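Local coordinates for CSOR (PDB 4ADZ), which senses copper and represses transcription, probably releasing its operator DNA when it binds copper ions, at the interface of chains A and B. Coordinates in Å, arbitrary orientation; residue numbers count along the deposited sequence, not the author numbering. Chains: chain A/B, CSOR.

The interface of chains A and B. Residues chain A 97, 100, 127, 130-131, 134; chain B 97, 100, 104, 130, 133-134.
Both isoleucines at the centre share one conformation: CG1 lies anti to the carbonyl carbon (chi1 -71° in A:Ile130, -68° in B:Ile130), which sets CG2 anti to the backbone N and points both branches at the partner chain. The two side chains cross at about a right angle, their delta-methyls CD1 meeting at 3.8 Å, as expected of a pair facing each other near a two-fold axis. A:Ile130 and B:Leu97 pass each other in opposite directions, CG2 of the isoleucine packing on CD2 of the leucine at 3.7 Å; the twin contact, B:Ile130 CG2 on A:Leu97 CD2, measures 3.8 Å. B:Leu97 spreads its branches over one face of helix 116-134 of chain A, CD1 resting on the CA of A:Gly131 at 3.7 Å, where no side chain intervenes, and CD2 reaching the A:Thr127 carbonyl O. A:Leu134 comes tip to tip with B:Leu97, CD1 to CG at 3.9 Å, while its CD2 lies over the backbone of B:Leu134, 4.0 Å from CA. An alanine in place of A:Ile130 would remove both CD1 at the crossing and CG2 against B:Leu97, and would probably loosen the packing around B:Leu97 and B:Ile130. No polar pair bridges the chains here, so this patch coheres by apolar packing. It packs the last helices of the two chains, 116-134 in A and 120-135 in B, against each other and each against helix 78-114 of the partner chain, making part of the helical core that probably holds the CsoR dimer together.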
ATOM      1  N   LEU A  97      -4.311 -11.371   5.426  1.00 13.60           N
ATOM      2  CA  LEU A  97      -5.773 -11.214   5.396  1.00 16.27           C
ATOM      3  C   LEU A  97      -6.487 -12.456   5.827  1.00 16.08           C
ATOM      4  O   LEU A  97      -7.516 -12.393   6.511  1.00 16.80           O
ATOM      5  CB  LEU A  97      -6.254 -10.785   4.019  1.00 17.92           C
ATOM      6  CG  LEU A  97      -5.951  -9.379   3.580  1.00 22.52           C
ATOM      7  CD1 LEU A  97      -6.101  -9.234   2.047  1.00 25.39           C
ATOM      8  CD2 LEU A  97      -6.880  -8.424   4.310  1.00 27.69           C
ATOM      9  N   LEU A 100      -6.225 -12.559   9.536  1.00 15.07           N
ATOM     10  CA  LEU A 100      -7.102 -11.556  10.131  1.00 16.97           C
ATOM     11  C   LEU A 100      -8.561 -12.018  10.106  1.00 16.19           C
ATOM     12  O   LEU A 100      -9.285 -11.899  11.086  1.00 15.12           O
ATOM     13  CB  LEU A 100      -6.988 -10.271   9.378  1.00 17.83           C
ATOM     14  CG  LEU A 100      -7.819  -9.150   9.905  1.00 19.46           C
ATOM     15  CD1 LEU A 100      -7.259  -8.826  11.317  1.00 23.05           C
ATOM     16  CD2 LEU A 100      -7.765  -7.965   8.961  1.00 22.90           C
ATOM     17  N   THR A 127      -7.670  -3.362  14.626  1.00 13.46           N
ATOM     18  CA  THR A 127      -7.698  -2.188  13.807  1.00 14.31           C
ATOM     19  C   THR A 127      -6.250  -1.647  13.678  1.00 14.12           C
ATOM     20  O   THR A 127      -5.836  -1.230  12.589  1.00 15.80           O
ATOM     21  CB  THR A 127      -8.604  -1.086  14.399  1.00 16.26           C
ATOM     22  OG1 THR A 127      -9.947  -1.578  14.470  1.00 17.67           O
ATOM     23  CG2 THR A 127      -8.576   0.231  13.423  1.00 16.60           C
ATOM     24  N   ILE A 130      -4.428  -3.762  11.317  1.00 14.59           N
ATOM     25  CA  ILE A 130      -4.905  -3.463   9.960  1.00 16.17           C
ATOM     26  C   ILE A 130      -4.205  -2.184   9.469  1.00 17.83           C
ATOM     27  O   ILE A 130      -3.740  -2.117   8.326  1.00 17.25           O
ATOM     28  CB  ILE A 130      -6.417  -3.312   9.895  1.00 17.45           C
ATOM     29  CG1 ILE A 130      -7.137  -4.669  10.091  1.00 19.09           C
ATOM     30  CG2 ILE A 130      -6.848  -2.699   8.546  1.00 17.93           C
ATOM     31  CD1 ILE A 130      -8.577  -4.540  10.549  1.00 18.20           C
ATOM     32  N   GLY A 131      -4.096  -1.200  10.338  1.00 16.80           N
ATOM     33  CA  GLY A 131      -3.364   0.043  10.006  1.00 17.52           C
ATOM     34  C   GLY A 131      -1.916  -0.219   9.609  1.00 18.44           C
ATOM     35  O   GLY A 131      -1.435   0.320   8.601  1.00 19.63           O
ATOM     36  N   LEU A 134      -1.890  -1.762   6.213  1.00 21.13           N
ATOM     37  CA  LEU A 134      -2.124  -0.744   5.198  1.00 22.53           C
ATOM     38  C   LEU A 134      -0.904   0.083   4.809  1.00 22.80           C
ATOM     39  O   LEU A 134      -0.853   0.621   3.698  1.00 25.83           O
ATOM     40  CB  LEU A 134      -3.318   0.121   5.586  1.00 23.06           C
ATOM     41  CG  LEU A 134      -4.717  -0.546   5.593  1.00 24.84           C
ATOM     42  CD1 LEU A 134      -5.729   0.486   6.070  1.00 25.33           C
ATOM     43  CD2 LEU A 134      -5.138  -1.193   4.275  1.00 24.17           C
TER
ATOM     44  N   LEU B  97      -9.943   3.728   8.326  1.00 16.38           N
ATOM     45  CA  LEU B  97      -9.642   2.865   9.490  1.00 18.51           C
ATOM     46  C   LEU B  97     -10.623   3.210  10.619  1.00 18.59           C
ATOM     47  O   LEU B  97     -11.064   2.329  11.329  1.00 17.83           O
ATOM     48  CB  LEU B  97      -8.207   3.051   9.929  1.00 20.24           C
ATOM     49  CG  LEU B  97      -7.126   2.241   9.239  1.00 25.97           C
ATOM     50  CD1 LEU B  97      -5.743   2.818   9.565  1.00 25.19           C
ATOM     51  CD2 LEU B  97      -7.244   0.815   9.792  1.00 25.15           C
ATOM     52  N   LEU B 100     -13.803   1.561   9.783  1.00 17.67           N
ATOM     53  CA  LEU B 100     -13.635   0.120   9.918  1.00 18.49           C
ATOM     54  C   LEU B 100     -13.714  -0.254  11.410  1.00 17.74           C
ATOM     55  O   LEU B 100     -14.420  -1.199  11.729  1.00 18.91           O
ATOM     56  CB  LEU B 100     -12.315  -0.409   9.312  1.00 20.63           C
ATOM     57  CG  LEU B 100     -12.239  -0.901   7.866  1.00 26.76           C
ATOM     58  CD1 LEU B 100     -10.756  -0.968   7.456  1.00 28.77           C
ATOM     59  CD2 LEU B 100     -12.972  -2.228   7.597  1.00 26.93           C
ATOM     60  N   LEU B 104     -16.426  -2.800  12.867  1.00 14.63           N
ATOM     61  CA  LEU B 104     -16.037  -4.070  13.504  1.00 15.47           C
ATOM     62  C   LEU B 104     -16.488  -4.138  14.977  1.00 15.58           C
ATOM     63  O   LEU B 104     -16.940  -5.211  15.428  1.00 16.47           O
ATOM     64  CB  LEU B 104     -14.548  -4.302  13.425  1.00 15.62           C
ATOM     65  CG  LEU B 104     -14.006  -4.621  12.003  1.00 14.95           C
ATOM     66  CD1 LEU B 104     -12.484  -4.657  12.065  1.00 16.16           C
ATOM     67  CD2 LEU B 104     -14.611  -5.897  11.426  1.00 15.67           C
ATOM     68  N   ILE B 130     -11.022  -4.503   3.325  1.00 17.54           N
ATOM     69  CA  ILE B 130      -9.638  -4.268   3.687  1.00 18.30           C
ATOM     70  C   ILE B 130      -8.716  -4.648   2.523  1.00 17.57           C
ATOM     71  O   ILE B 130      -7.816  -3.908   2.203  1.00 20.34           O
ATOM     72  CB  ILE B 130      -9.264  -5.021   4.975  1.00 20.11           C
ATOM     73  CG1 ILE B 130     -10.026  -4.401   6.161  1.00 19.68           C
ATOM     74  CG2 ILE B 130      -7.762  -4.901   5.248  1.00 20.43           C
ATOM     75  CD1 ILE B 130     -10.272  -5.394   7.289  1.00 19.89           C
ATOM     76  N   LEU B 133      -8.705  -1.897   0.009  1.00 25.67           N
ATOM     77  CA  LEU B 133      -7.960  -0.742   0.521  1.00 28.28           C
ATOM     78  C   LEU B 133      -6.449  -0.980   0.372  1.00 29.64           C
ATOM     79  O   LEU B 133      -5.690  -0.071   0.007  1.00 29.62           O
ATOM     80  CB  LEU B 133      -8.292  -0.432   1.977  1.00 29.93           C
ATOM     81  CG  LEU B 133      -9.659   0.207   2.278  1.00 33.71           C
ATOM     82  CD1 LEU B 133      -9.982   0.155   3.774  1.00 32.34           C
ATOM     83  CD2 LEU B 133      -9.681   1.647   1.763  1.00 36.75           C
ATOM     84  N   LEU B 134      -6.056  -2.222   0.618  1.00 28.57           N
ATOM     85  CA  LEU B 134      -4.646  -2.575   0.582  0.70 29.59           C
ATOM     86  C   LEU B 134      -4.051  -2.485  -0.817  1.00 31.06           C
ATOM     87  O   LEU B 134      -2.874  -2.203  -0.958  1.00 37.75           O
ATOM     88  CB  LEU B 134      -4.434  -3.947   1.190  0.70 28.63           C
ATOM     89  CG  LEU B 134      -2.991  -4.348   1.445  0.70 28.71           C
ATOM     90  CD1 LEU B 134      -2.148  -3.228   2.057  0.70 26.30           C
ATOM     91  CD2 LEU B 134      -3.053  -5.563   2.335  0.70 26.65           C
TER